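Local coordinates for exoribonuclease II, mitochondrial (Candida glabrata, PDB 6F3H), which degrades RNA from its 3' end as the RNB-family nuclease component of the mitochondrial degradosome, mtEXO, at residues A135-F140 with I210-L215; Y270-A275 with Y292-T297; P629-C634 with D705-L710. The protein carries 1 engineered substitution. All coordinates share one frame; numbering follows the deposited sequence.

Contact 1: A135-F140 with I210-L215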
# COMPACT_ATOMS: atom_id res chain seq x y z
N ALA A 135 4.10 24.59 22.72
CA ALA A 135 4.38 25.95 22.31
C ALA A 135 5.82 26.10 21.82
O ALA A 135 6.06 26.71 20.76
CB ALA A 135 4.11 26.90 23.47
N THR A 136 6.78 25.52 22.55
CA THR A 136 8.18 25.69 22.19
C THR A 136 8.44 25.12 20.81
O THR A 136 9.01 25.79 19.93
CB THR A 136 9.08 25.03 23.23
OG1 THR A 136 8.55 25.29 24.54
CG2 THR A 136 10.48 25.57 23.16
N PHE A 137 7.97 23.90 20.58
CA PHE A 137 8.16 23.26 19.29
C PHE A 137 7.54 24.06 18.17
O PHE A 137 8.13 24.19 17.09
CB PHE A 137 7.54 21.89 19.34
CG PHE A 137 8.45 20.87 19.89
CD1 PHE A 137 9.62 20.56 19.23
CD2 PHE A 137 8.19 20.28 21.11
CE1 PHE A 137 10.48 19.60 19.75
CE2 PHE A 137 9.05 19.33 21.63
CZ PHE A 137 10.20 19.00 20.95
N THR A 138 6.34 24.61 18.40
CA THR A 138 5.74 25.45 17.38
C THR A 138 6.58 26.69 17.11
O THR A 138 6.81 27.05 15.95
CB THR A 138 4.31 25.83 17.76
OG1 THR A 138 3.66 24.73 18.41
CG2 THR A 138 3.53 26.17 16.51
N LYS A 139 7.09 27.33 18.16
CA LYS A 139 7.80 28.58 17.95
C LYS A 139 9.03 28.36 17.09
O LYS A 139 9.18 28.98 16.03
CB LYS A 139 8.21 29.18 19.29
N PHE A 140 9.90 27.45 17.52
CA PHE A 140 11.08 27.15 16.72
C PHE A 140 10.71 26.66 15.34
O PHE A 140 11.50 26.82 14.40
CB PHE A 140 11.92 26.11 17.42
CG PHE A 140 12.59 26.62 18.61
CD1 PHE A 140 13.61 27.54 18.47
CD2 PHE A 140 12.20 26.23 19.87
CE1 PHE A 140 14.26 28.04 19.56
CE2 PHE A 140 12.84 26.72 20.97
CZ PHE A 140 13.87 27.63 20.82
N ILE A 210 16.90 12.94 12.63
CA ILE A 210 16.01 13.94 12.06
C ILE A 210 15.63 14.97 13.13
O ILE A 210 15.34 14.59 14.27
CB ILE A 210 14.75 13.27 11.47
CG1 ILE A 210 15.07 12.58 10.15
CG2 ILE A 210 13.66 14.26 11.26
CD1 ILE A 210 15.56 13.52 9.08
N ASP A 211 15.62 16.26 12.74
CA ASP A 211 15.24 17.36 13.64
C ASP A 211 13.74 17.62 13.58
O ASP A 211 13.23 18.02 12.52
CB ASP A 211 15.99 18.64 13.29
CG ASP A 211 15.42 19.90 13.99
OD1 ASP A 211 14.74 19.79 15.04
OD2 ASP A 211 15.69 21.02 13.49
N PRO A 212 13.01 17.46 14.68
CA PRO A 212 11.55 17.58 14.61
C PRO A 212 11.06 18.92 14.12
O PRO A 212 10.11 18.95 13.32
CB PRO A 212 11.12 17.28 16.05
CG PRO A 212 12.35 17.43 16.87
CD PRO A 212 13.49 17.08 16.02
N THR A 213 11.66 20.04 14.54
CA THR A 213 11.12 21.34 14.13
C THR A 213 11.27 21.52 12.63
O THR A 213 10.31 21.91 11.95
CB THR A 213 11.76 22.50 14.90
OG1 THR A 213 13.17 22.52 14.69
CG2 THR A 213 11.44 22.41 16.39
N THR A 214 12.46 21.26 12.08
CA THR A 214 12.62 21.25 10.63
C THR A 214 11.61 20.32 9.97
O THR A 214 11.04 20.64 8.92
CB THR A 214 14.05 20.88 10.25
OG1 THR A 214 14.95 21.74 10.95
CG2 THR A 214 14.28 21.06 8.77
N LEU A 215 11.37 19.16 10.58
CA LEU A 215 10.38 18.25 10.02
C LEU A 215 9.04 18.94 9.89
O LEU A 215 8.44 19.00 8.81
CB LEU A 215 10.25 17.02 10.91
CG LEU A 215 8.94 16.28 10.68
CD1 LEU A 215 8.98 15.55 9.36
CD2 LEU A 215 8.69 15.34 11.81
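T213 pushes its methyl group against the side of helix 123-159, where F137 and F140 receive it, one turn apart. The motif is a capped helix start packed on the flank of a long helix: D211 is the N-cap of helix 212-226, and the first turn of that helix does the touching. With 68 Å² buried, T213 is the main contributor. Its CG2 lies anti to the carbonyl carbon, next to the backbone N (OG1 chi1 59°), and this turns the methyl out to the neighbouring helix while OG1 sits on the D211 side. CG2 meets F137 CD1 at 3.8 Å, at the ring edge and close to the ring plane, and it is about as near to the backbone carbonyl oxygen of F137. F140 offers the methyl only the start of its side chain: CB comes within 3.9 Å of T213 CG2, and the ring beyond it turns away. No hydrogen bond joins the two segments, whose contact is van der Waals and modest, at the protein surface; further along helix 123-159, Q144 makes weak hydrogen bonds to the hydroxyls of T213 and T214. P212 extends the contact along the F137 ring, its CG 4.1 Å from F137 CE1 in an oblique approach. Around these residues, F137 packs on L49 and P212 on I85 of strand 81-85, while K178 makes a salt bridge to D211 OD2. The capping bond runs from T213 N to D211 OD1 at 3.1 Å; beside it D211 OD2 takes the hydroxyl of T214 at 2.7 Å, both donors standing above the carboxylate plane.

Contact 2: Y270-A275 with Y292-T297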
# COMPACT_ATOMS: atom_id res chain seq x y z
N TYR A 270 -14.21 36.36 -16.88
CA TYR A 270 -14.53 34.95 -17.03
C TYR A 270 -15.22 34.69 -18.37
O TYR A 270 -16.19 33.94 -18.45
CB TYR A 270 -15.38 34.48 -15.85
CG TYR A 270 -14.90 35.03 -14.51
CD1 TYR A 270 -13.87 34.43 -13.83
CD2 TYR A 270 -15.50 36.14 -13.94
CE1 TYR A 270 -13.41 34.94 -12.62
CE2 TYR A 270 -15.05 36.66 -12.72
CZ TYR A 270 -14.00 36.04 -12.07
OH TYR A 270 -13.53 36.52 -10.86
N GLN A 271 -14.74 35.36 -19.42
CA GLN A 271 -15.40 35.24 -20.71
C GLN A 271 -15.31 33.83 -21.25
O GLN A 271 -16.26 33.32 -21.83
CB GLN A 271 -14.82 36.22 -21.71
CG GLN A 271 -15.56 36.16 -23.03
CD GLN A 271 -14.92 37.01 -24.11
OE1 GLN A 271 -13.89 37.65 -23.87
NE2 GLN A 271 -15.53 37.04 -25.29
N GLU A 272 -14.14 33.21 -21.10
CA GLU A 272 -13.96 31.88 -21.66
C GLU A 272 -14.71 30.82 -20.87
O GLU A 272 -15.12 29.81 -21.43
CB GLU A 272 -12.49 31.56 -21.79
CG GLU A 272 -11.89 32.52 -22.76
CD GLU A 272 -12.23 32.12 -24.18
OE1 GLU A 272 -11.57 31.20 -24.70
OE2 GLU A 272 -13.19 32.70 -24.76
N ILE A 273 -14.84 31.01 -19.57
CA ILE A 273 -15.79 30.20 -18.82
C ILE A 273 -17.16 30.31 -19.46
O ILE A 273 -17.86 29.32 -19.68
CB ILE A 273 -15.84 30.66 -17.36
CG1 ILE A 273 -14.52 30.38 -16.65
CG2 ILE A 273 -17.01 30.02 -16.62
CD1 ILE A 273 -14.60 30.58 -15.15
N LYS A 274 -17.56 31.54 -19.77
CA LYS A 274 -18.90 31.79 -20.28
C LYS A 274 -19.08 31.20 -21.67
O LYS A 274 -20.11 30.58 -21.95
CB LYS A 274 -19.16 33.30 -20.31
CG LYS A 274 -19.34 33.93 -18.95
CD LYS A 274 -19.21 35.42 -19.05
CE LYS A 274 -19.17 36.09 -17.70
NZ LYS A 274 -18.65 37.47 -17.86
N ALA A 275 -18.09 31.38 -22.54
CA ALA A 275 -18.17 30.82 -23.87
C ALA A 275 -18.29 29.31 -23.82
O ALA A 275 -19.09 28.71 -24.54
CB ALA A 275 -16.93 31.24 -24.66
N TYR A 292 -11.36 24.05 -26.57
CA TYR A 292 -11.21 24.05 -25.13
C TYR A 292 -10.67 22.73 -24.63
O TYR A 292 -11.19 22.19 -23.65
CB TYR A 292 -12.55 24.34 -24.46
CG TYR A 292 -13.05 25.76 -24.69
CD1 TYR A 292 -12.37 26.85 -24.15
CD2 TYR A 292 -14.19 26.00 -25.44
CE1 TYR A 292 -12.82 28.16 -24.36
CE2 TYR A 292 -14.65 27.31 -25.65
CZ TYR A 292 -13.96 28.38 -25.11
OH TYR A 292 -14.43 29.66 -25.34
N ASP A 293 -9.62 22.19 -25.25
CA ASP A 293 -9.13 20.95 -24.69
C ASP A 293 -8.42 21.20 -23.37
O ASP A 293 -8.39 20.31 -22.50
CB ASP A 293 -8.21 20.20 -25.66
CG ASP A 293 -8.19 18.68 -25.39
OD1 ASP A 293 -9.26 18.12 -25.05
OD2 ASP A 293 -7.11 18.05 -25.50
N TYR A 294 -7.87 22.39 -23.18
CA TYR A 294 -7.26 22.66 -21.89
C TYR A 294 -8.26 22.55 -20.75
O TYR A 294 -7.86 22.30 -19.61
CB TYR A 294 -6.59 24.02 -21.90
CG TYR A 294 -7.52 25.21 -22.01
CD1 TYR A 294 -8.00 25.64 -23.24
CD2 TYR A 294 -7.87 25.93 -20.89
CE1 TYR A 294 -8.82 26.74 -23.34
CE2 TYR A 294 -8.69 27.04 -20.97
CZ TYR A 294 -9.16 27.45 -22.19
OH TYR A 294 -9.97 28.58 -22.24
N ILE A 295 -9.55 22.67 -21.02
CA ILE A 295 -10.51 22.49 -19.94
C ILE A 295 -10.81 21.03 -19.73
O ILE A 295 -11.03 20.59 -18.60
CB ILE A 295 -11.79 23.27 -20.23
CG1 ILE A 295 -11.48 24.76 -20.36
CG2 ILE A 295 -12.83 22.98 -19.17
CD1 ILE A 295 -12.72 25.64 -20.37
N ARG A 296 -10.85 20.24 -20.78
CA ARG A 296 -11.04 18.83 -20.54
C ARG A 296 -9.93 18.34 -19.64
O ARG A 296 -10.19 17.69 -18.62
CB ARG A 296 -11.07 18.07 -21.84
CG ARG A 296 -12.35 18.27 -22.56
CD ARG A 296 -12.56 17.18 -23.54
NE ARG A 296 -11.66 17.17 -24.68
CZ ARG A 296 -12.08 16.85 -25.90
NH1 ARG A 296 -13.35 16.56 -26.09
NH2 ARG A 296 -11.24 16.83 -26.93
N THR A 297 -8.70 18.74 -19.95
CA THR A 297 -7.55 18.43 -19.12
C THR A 297 -7.81 18.78 -17.67
O THR A 297 -7.49 18.02 -16.76
CB THR A 297 -6.33 19.20 -19.60
OG1 THR A 297 -5.97 18.77 -20.91
CG2 THR A 297 -5.19 18.96 -18.66
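The phenol of Y292 reaches across to helix 251-281 and ends beside the carboxylate of E272, the two side chains running at about a right angle. Their flat groups are tilted 46° apart, so they neither stack nor share a plane. E272 OE1 comes to the ring edge, near the ring plane, 3.3 Å from Y292 CE1. The Y292 OH also lies 3.3 Å from E272 OE1 and equally far from E272 OE2; either would be a weak hydrogen bond, and the hydroxyl has one proton to give. A bend at chi2 of E272 (-77°) turns the carboxylate toward the A275 end of the segment, near the Y292 hydroxyl; R264 makes a salt bridge to its OE1. That charge pair, rather than the phenol, is the stronger hold on the acid. A275, one turn on, turns its CB toward the Y292 ring and lies 4.1 Å from CZ. Y294 comes in alongside, its CZ in the plane of the Y292 ring at the edge and its OH 3.9 Å from E272 CB; that hydroxyl makes a weak hydrogen bond to R264. Y292 is both the first residue to leave helix 285-291 and the N-cap position of helix 293-303. The arrangement is that of a compact all-helical region, in which a tyrosine at the junction of two short helices packs back on the long helix preceding them in the chain.

Contact 3: P629-C634 with D705-L710. With nucleotides of chain C.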
# COMPACT_ATOMS: atom_id res chain seq x y z
N PRO A 629 21.68 -8.69 5.77
CA PRO A 629 20.69 -7.62 5.66
C PRO A 629 19.52 -8.04 4.80
O PRO A 629 19.70 -8.43 3.64
CB PRO A 629 21.49 -6.49 5.00
CG PRO A 629 22.91 -6.82 5.24
CD PRO A 629 22.99 -8.29 5.23
N GLY A 630 18.32 -7.92 5.35
CA GLY A 630 17.12 -8.28 4.63
C GLY A 630 15.99 -7.31 4.95
O GLY A 630 16.01 -6.60 5.95
N VAL A 631 14.97 -7.36 4.09
CA VAL A 631 13.76 -6.57 4.24
C VAL A 631 12.71 -7.43 4.92
O VAL A 631 12.15 -8.33 4.30
CB VAL A 631 13.24 -6.09 2.89
CG1 VAL A 631 12.08 -5.17 3.10
CG2 VAL A 631 14.36 -5.45 2.10
N TYR A 632 12.39 -7.10 6.15
CA TYR A 632 11.42 -7.89 6.89
C TYR A 632 10.06 -7.24 6.77
O TYR A 632 9.93 -6.11 6.31
CB TYR A 632 11.83 -8.00 8.37
CG TYR A 632 13.22 -8.55 8.56
CD1 TYR A 632 14.34 -7.79 8.22
CD2 TYR A 632 13.43 -9.83 9.05
CE1 TYR A 632 15.62 -8.29 8.37
CE2 TYR A 632 14.72 -10.35 9.21
CZ TYR A 632 15.82 -9.57 8.87
OH TYR A 632 17.12 -10.04 9.01
N ARG A 633 9.03 -7.97 7.18
CA ARG A 633 7.69 -7.45 7.25
C ARG A 633 7.24 -7.65 8.69
O ARG A 633 7.23 -8.79 9.18
CB ARG A 633 6.75 -8.16 6.28
CG ARG A 633 5.29 -7.97 6.66
CD ARG A 633 4.33 -8.55 5.66
NE ARG A 633 4.85 -8.46 4.31
CZ ARG A 633 4.31 -9.10 3.28
NH1 ARG A 633 3.25 -9.88 3.47
NH2 ARG A 633 4.86 -8.98 2.06
N CYS A 634 6.83 -6.57 9.35
CA CYS A 634 6.64 -6.56 10.79
C CYS A 634 5.24 -6.08 11.10
O CYS A 634 4.55 -5.54 10.25
CB CYS A 634 7.66 -5.67 11.51
SG CYS A 634 9.29 -5.75 10.76
N ASP A 705 10.98 -9.04 -1.56
CA ASP A 705 11.41 -10.39 -1.88
C ASP A 705 12.54 -10.34 -2.88
O ASP A 705 13.57 -10.99 -2.70
CB ASP A 705 10.25 -11.23 -2.42
CG ASP A 705 9.07 -11.20 -1.51
OD1 ASP A 705 8.78 -10.12 -1.00
OD2 ASP A 705 8.44 -12.25 -1.29
N LEU A 706 12.40 -9.52 -3.91
CA LEU A 706 13.40 -9.46 -4.96
C LEU A 706 14.77 -9.09 -4.40
O LEU A 706 15.79 -9.58 -4.89
CB LEU A 706 12.97 -8.47 -6.02
CG LEU A 706 14.01 -8.35 -7.12
CD1 LEU A 706 14.12 -9.65 -7.89
CD2 LEU A 706 13.65 -7.24 -8.08
N ILE A 707 14.81 -8.23 -3.40
CA ILE A 707 16.10 -7.84 -2.81
C ILE A 707 16.66 -8.94 -1.93
O ILE A 707 17.87 -9.20 -1.93
CB ILE A 707 15.92 -6.54 -2.03
CG1 ILE A 707 16.07 -5.38 -3.00
CG2 ILE A 707 16.89 -6.47 -0.88
CD1 ILE A 707 16.15 -4.06 -2.32
N ASN A 708 15.80 -9.59 -1.15
CA ASN A 708 16.21 -10.75 -0.37
C ASN A 708 16.86 -11.81 -1.26
O ASN A 708 17.79 -12.50 -0.82
CB ASN A 708 15.00 -11.31 0.38
CG ASN A 708 14.45 -10.35 1.45
OD1 ASN A 708 15.18 -9.53 1.97
ND2 ASN A 708 13.16 -10.45 1.75
N HIS A 709 16.42 -11.93 -2.52
CA HIS A 709 17.00 -12.92 -3.43
C HIS A 709 18.42 -12.56 -3.85
O HIS A 709 19.29 -13.44 -3.89
CB HIS A 709 16.14 -13.09 -4.67
CG HIS A 709 15.02 -14.05 -4.48
ND1 HIS A 709 14.43 -14.28 -3.26
CD2 HIS A 709 14.35 -14.83 -5.37
CE1 HIS A 709 13.46 -15.16 -3.39
NE2 HIS A 709 13.39 -15.51 -4.66
N LEU A 710 18.66 -11.29 -4.19
CA LEU A 710 20.00 -10.89 -4.58
C LEU A 710 20.97 -11.08 -3.44
O LEU A 710 22.14 -11.41 -3.65
CB LEU A 710 20.03 -9.45 -5.02
CG LEU A 710 19.11 -9.12 -6.19
CD1 LEU A 710 18.51 -7.71 -6.01
CD2 LEU A 710 19.81 -9.22 -7.53
P U C 4 1.48 -12.97 3.44
OP1 U C 4 2.94 -13.19 3.38
OP2 U C 4 0.91 -11.71 2.94
O5' U C 4 0.86 -14.12 2.57
C5' U C 4 1.01 -15.45 2.99
C4' U C 4 0.28 -16.33 2.04
O4' U C 4 -1.15 -16.16 2.25
C3' U C 4 0.47 -15.96 0.60
O3' U C 4 1.71 -16.37 0.06
C2' U C 4 -0.75 -16.58 -0.05
O2' U C 4 -0.60 -17.98 -0.18
C1' U C 4 -1.82 -16.31 1.01
N1 U C 4 -2.56 -15.06 0.72
C2 U C 4 -3.68 -15.21 -0.07
O2 U C 4 -4.06 -16.28 -0.48
N3 U C 4 -4.36 -14.05 -0.34
C4 U C 4 -4.02 -12.79 0.09
O4 U C 4 -4.74 -11.85 -0.25
C5 U C 4 -2.83 -12.71 0.90
C6 U C 4 -2.16 -13.82 1.18
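V631 and N708 make the polar link. The N708 side-chain amide faces the backbone of V631 and uses both of its ends: OD1 accepts from V631 N at 3.0 Å, a nearly straight bond (168°) that arrives in the carbonyl plane on a lone pair, while ND2 reaches V631 O at 3.5 Å, straight but weak. The firmer partner of ND2 is the carbonyl of T695, so the amide is held at both ends and its rotation is set. All of this is buried, and the asparagine satisfies a backbone N-H that lies just before strand 632-634 begins. G630 lies close beneath the same oxygen, its CA 3.5 Å from N708 OD1.

The apolar part is small. V631 CG2 meets I707 CG2 at 4.0 Å, the two side chains crossing at about a right angle.

Charge enters at R633, whose guanidinium reaches the bound RNA. Its chain bends at chi3 (-33°), and NH1 lies 3.0 Å from OP2 of U4 of chain C, which sits at the guanidinium edge, in its plane; the bond is weak. R702, close by, makes a salt bridge to D705.

Both segments belong to the RNB domain. Strand 632-634 pairs antiparallel with strand 677-679, helix 703-716 packs through N708 and I707 on the residues that lead into that strand, and the long helix 725-761 backs the pair, with V732 against V631 and F735 against I707.

From the N terminus, contact 1 comes first: it closes a loop of 69 residues, mostly helical, by bringing the start of helix 212-226 back to helix 123-159 at the surface. Contact 2 follows and is the most local, spanning 16 residues from helix 251-281 to helix 293-303. Contact 3 comes much later and closes 70 residues within the RNB domain, joining the lead-in to strand 632-634 to helix 703-716 next to bound RNA. The three loops run in series; none nests in or crosses another. Nor do they touch: the centres of contacts 1 and 3 are 34 Å apart, and contacts 2 and 3 lie on opposite sides of the chain's centre.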